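Local atomic coordinates of Two-component response regulator (Geobacillus stearothermophilus, PDB entry 6SWI), a protein that probably binds DNA through its C-terminal helix-turn-helix domain as a response regulator of the arabinan utilization system. Residues V7-Q12 / E30-S35. Residues are numbered along the deposited sequence; the frame is centred on the assembly and turned at random.
Sequences VRRARQ and EFLNVS
L32 meets R9 and A10 in a small, wholly apolar helix-to-helix contact, in which the last turn of helix 25-32 leans on the flank of helix 5-17. It illustrates how one branched side chain can bridge two neighbouring residues of a facing helix. The two methyl groups of L32 divide the work: CD2 lies 3.7 Å from CB of R9, while CD1 reaches CB of A10 at 3.9 Å. With chi1 at -63° the leucine side chain swings to the N side of its own backbone, which turns both methyls to face helix 5-17, one prong for each partner. R9 offers only the root of its side chain: CB does the touching, and in the conformer described the extended chain from CG to NE carries the guanidinium group away from L32. A charged residue thus contributes an aliphatic surface here. A10, by contrast, is buried, and it and L32 are the residues whose CA atoms lie nearest each other across the two segments, 7.6 Å apart. The interface is modest, about 128 Å² summed over both sides. I6, one turn earlier on helix 5-17, and L39 of helix 36-47 also touch L32, which therefore joins three helices; nearby, the ring of F31 meets that of Y13. Directly after L32 the chain turns sharply: N33, with positive phi, is the C-prime residue of a Schellman motif, its N bonding weakly to E30 O while V34 N reaches back to a carbonyl just before the segment. S35 then caps helix 36-47, its OG bonding to Y38 N. Helix end, short turn and capped new helix are characteristic of a helix-turn-helix unit, here packed through L32 against helix 5-17, consistent with the DNA-binding domain of an AraC-like regulator.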
ATOM      1  N   VAL A   7      -7.249  -7.989  15.873  1.00 11.51           N
ATOM      2  CA  VAL A   7      -6.558  -8.023  14.590  1.00 11.38           C
ATOM      3  C   VAL A   7      -7.462  -7.491  13.491  1.00 11.34           C
ATOM      4  O   VAL A   7      -7.020  -6.746  12.610  1.00 11.65           O
ATOM      5  CB  VAL A   7      -6.025  -9.434  14.286  1.00 12.98           C
ATOM      6  CG1 VAL A   7      -5.387  -9.476  12.908  1.00 14.51           C
ATOM      7  CG2 VAL A   7      -5.024  -9.857  15.352  1.00 13.53           C
ATOM      8  N   ARG A   8      -8.748  -7.844  13.533  1.00 12.38           N
ATOM      9  CA  ARG A   8      -9.689  -7.300  12.561  0.53 13.70           C
ATOM     10  C   ARG A   8      -9.754  -5.778  12.650  1.00 12.57           C
ATOM     11  O   ARG A   8      -9.740  -5.085  11.624  1.00 13.05           O
ATOM     12  CB  ARG A   8     -11.074  -7.905  12.781  0.53 15.58           C
ATOM     13  CG  ARG A   8     -12.151  -7.313  11.884  0.53 18.14           C
ATOM     14  CD  ARG A   8     -13.326  -8.267  11.741  0.53 20.76           C
ATOM     15  NE  ARG A   8     -12.915  -9.561  11.202  0.53 22.90           N
ATOM     16  CZ  ARG A   8     -12.779  -9.822   9.904  0.53 23.90           C
ATOM     17  NH1 ARG A   8     -13.028  -8.880   9.007  0.53 24.42           N
ATOM     18  NH2 ARG A   8     -12.398 -11.029   9.503  0.53 23.18           N
ATOM     19  N   ARG A   9      -9.816  -5.242  13.873  1.00 12.68           N
ATOM     20  CA  ARG A   9      -9.877  -3.793  14.049  0.56 13.77           C
ATOM     21  C   ARG A   9      -8.605  -3.122  13.549  1.00 12.76           C
ATOM     22  O   ARG A   9      -8.657  -2.056  12.919  1.00 12.72           O
ATOM     23  CB  ARG A   9     -10.099  -3.453  15.522  0.56 16.74           C
ATOM     24  CG  ARG A   9     -11.510  -3.692  16.026  0.56 19.64           C
ATOM     25  CD  ARG A   9     -11.563  -3.697  17.543  0.56 22.39           C
ATOM     26  NE  ARG A   9     -12.802  -4.287  18.039  0.56 24.17           N
ATOM     27  CZ  ARG A   9     -12.961  -4.764  19.268  0.56 26.06           C
ATOM     28  NH1 ARG A   9     -11.959  -4.717  20.130  0.56 26.98           N
ATOM     29  NH2 ARG A   9     -14.125  -5.288  19.632  0.56 27.44           N
ATOM     30  N   ALA A  10      -7.448  -3.723  13.834  1.00 11.15           N
ATOM     31  CA  ALA A  10      -6.194  -3.144  13.367  1.00 10.96           C
ATOM     32  C   ALA A  10      -6.126  -3.133  11.847  1.00  9.88           C
ATOM     33  O   ALA A  10      -5.708  -2.134  11.244  1.00 11.31           O
ATOM     34  CB  ALA A  10      -5.012  -3.915  13.952  1.00 11.28           C
ATOM     35  N   ARG A  11      -6.518  -4.240  11.212  1.00 11.17           N
ATOM     36  CA  ARG A  11      -6.465  -4.315   9.758  1.00 12.90           C
ATOM     37  C   ARG A  11      -7.427  -3.322   9.127  1.00 12.66           C
ATOM     38  O   ARG A  11      -7.083  -2.664   8.141  1.00 13.49           O
ATOM     39  CB  ARG A  11      -6.749  -5.737   9.274  1.00 17.12           C
ATOM     40  CG  ARG A  11      -6.435  -5.923   7.795  1.00 21.13           C
ATOM     41  CD  ARG A  11      -6.701  -7.340   7.325  1.00 25.91           C
ATOM     42  NE  ARG A  11      -8.127  -7.650   7.308  1.00 29.02           N
ATOM     43  CZ  ARG A  11      -8.632  -8.798   6.871  1.00 31.89           C
ATOM     44  NH1 ARG A  11      -7.822  -9.744   6.414  1.00 31.22           N
ATOM     45  NH2 ARG A  11      -9.943  -9.002   6.892  1.00 33.81           N
ATOM     46  N   GLN A  12      -8.622  -3.176   9.703  1.00 13.17           N
ATOM     47  CA  GLN A  12      -9.574  -2.188   9.203  1.00 14.31           C
ATOM     48  C   GLN A  12      -8.994  -0.784   9.271  1.00 12.24           C
ATOM     49  O   GLN A  12      -9.165   0.015   8.341  1.00 12.99           O
ATOM     50  CB  GLN A  12     -10.847  -2.234  10.038  1.00 18.91           C
ATOM     51  CG  GLN A  12     -11.813  -3.324   9.671  1.00 24.16           C
ATOM     52  CD  GLN A  12     -13.014  -3.342  10.597  1.00 29.50           C
ATOM     53  OE1 GLN A  12     -12.933  -2.900  11.746  1.00 31.64           O
ATOM     54  NE2 GLN A  12     -14.134  -3.852  10.103  1.00 31.75           N
ATOM     55  N   GLU A  30      -2.196   2.617  20.262  1.00 18.26           N
ATOM     56  CA  GLU A  30      -2.838   3.688  21.029  1.00 23.83           C
ATOM     57  C   GLU A  30      -4.319   3.807  20.684  1.00 24.19           C
ATOM     58  O   GLU A  30      -5.162   3.949  21.579  1.00 26.07           O
ATOM     59  CB  GLU A  30      -2.155   5.043  20.815  1.00 30.57           C
ATOM     60  CG  GLU A  30      -0.653   5.050  20.657  1.00 38.13           C
ATOM     61  CD  GLU A  30       0.082   4.495  21.855  1.00 43.82           C
ATOM     62  OE1 GLU A  30       0.537   3.332  21.786  1.00 45.94           O
ATOM     63  OE2 GLU A  30       0.217   5.222  22.863  1.00 46.15           O
ATOM     64  N   PHE A  31      -4.654   3.785  19.390  1.00 24.44           N
ATOM     65  CA  PHE A  31      -6.059   3.823  18.988  1.00 24.35           C
ATOM     66  C   PHE A  31      -6.838   2.682  19.626  1.00 22.57           C
ATOM     67  O   PHE A  31      -7.937   2.880  20.159  1.00 24.41           O
ATOM     68  CB  PHE A  31      -6.172   3.759  17.464  1.00 26.77           C
ATOM     69  CG  PHE A  31      -7.526   3.308  16.969  1.00 30.68           C
ATOM     70  CD1 PHE A  31      -8.673   4.001  17.312  1.00 33.56           C
ATOM     71  CD2 PHE A  31      -7.648   2.197  16.154  1.00 32.54           C
ATOM     72  CE1 PHE A  31      -9.913   3.607  16.852  1.00 34.53           C
ATOM     73  CE2 PHE A  31      -8.892   1.787  15.698  1.00 33.72           C
ATOM     74  CZ  PHE A  31     -10.023   2.497  16.047  1.00 34.11           C
ATOM     75  N   LEU A  32      -6.275   1.479  19.598  1.00 21.75           N
ATOM     76  CA  LEU A  32      -6.951   0.308  20.129  1.00 22.62           C
ATOM     77  C   LEU A  32      -6.853   0.202  21.642  1.00 23.25           C
ATOM     78  O   LEU A  32      -7.553  -0.629  22.235  1.00 24.63           O
ATOM     79  CB  LEU A  32      -6.359  -0.944  19.488  1.00 21.67           C
ATOM     80  CG  LEU A  32      -6.530  -1.063  17.972  1.00 23.53           C
ATOM     81  CD1 LEU A  32      -5.715  -2.227  17.445  1.00 24.33           C
ATOM     82  CD2 LEU A  32      -7.999  -1.215  17.596  1.00 24.95           C
ATOM     83  N   ASN A  33      -5.993   1.008  22.268  1.00 23.50           N
ATOM     84  CA  ASN A  33      -5.797   0.995  23.715  1.00 23.76           C
ATOM     85  C   ASN A  33      -5.231  -0.343  24.192  1.00 23.15           C
ATOM     86  O   ASN A  33      -5.800  -1.002  25.063  1.00 26.03           O
ATOM     87  CB  ASN A  33      -7.093   1.348  24.451  1.00 26.95           C
ATOM     88  CG  ASN A  33      -6.873   2.311  25.594  1.00 29.94           C
ATOM     89  OD1 ASN A  33      -5.925   2.169  26.364  1.00 30.02           O
ATOM     90  ND2 ASN A  33      -7.760   3.292  25.720  1.00 31.87           N
ATOM     91  N   VAL A  34      -4.097  -0.752  23.610  1.00 18.96           N
ATOM     92  CA  VAL A  34      -3.463  -2.029  23.930  1.00 15.77           C
ATOM     93  C   VAL A  34      -1.944  -1.894  23.882  1.00 13.14           C
ATOM     94  O   VAL A  34      -1.388  -0.945  23.322  1.00 13.74           O
ATOM     95  CB  VAL A  34      -3.913  -3.180  23.001  1.00 15.21           C
ATOM     96  CG1 VAL A  34      -5.426  -3.400  23.057  1.00 16.61           C
ATOM     97  CG2 VAL A  34      -3.439  -2.931  21.579  1.00 14.41           C
ATOM     98  N   SER A  35      -1.276  -2.899  24.443  1.00 12.07           N
ATOM     99  CA  SER A  35       0.171  -2.999  24.359  1.00 10.18           C
ATOM    100  C   SER A  35       0.618  -3.128  22.908  1.00  8.51           C
ATOM    101  O   SER A  35       0.090  -3.972  22.179  1.00  8.55           O
ATOM    102  CB  SER A  35       0.611  -4.252  25.099  1.00 12.07           C
ATOM    103  OG  SER A  35       1.895  -4.640  24.658  1.00 12.88           O
TER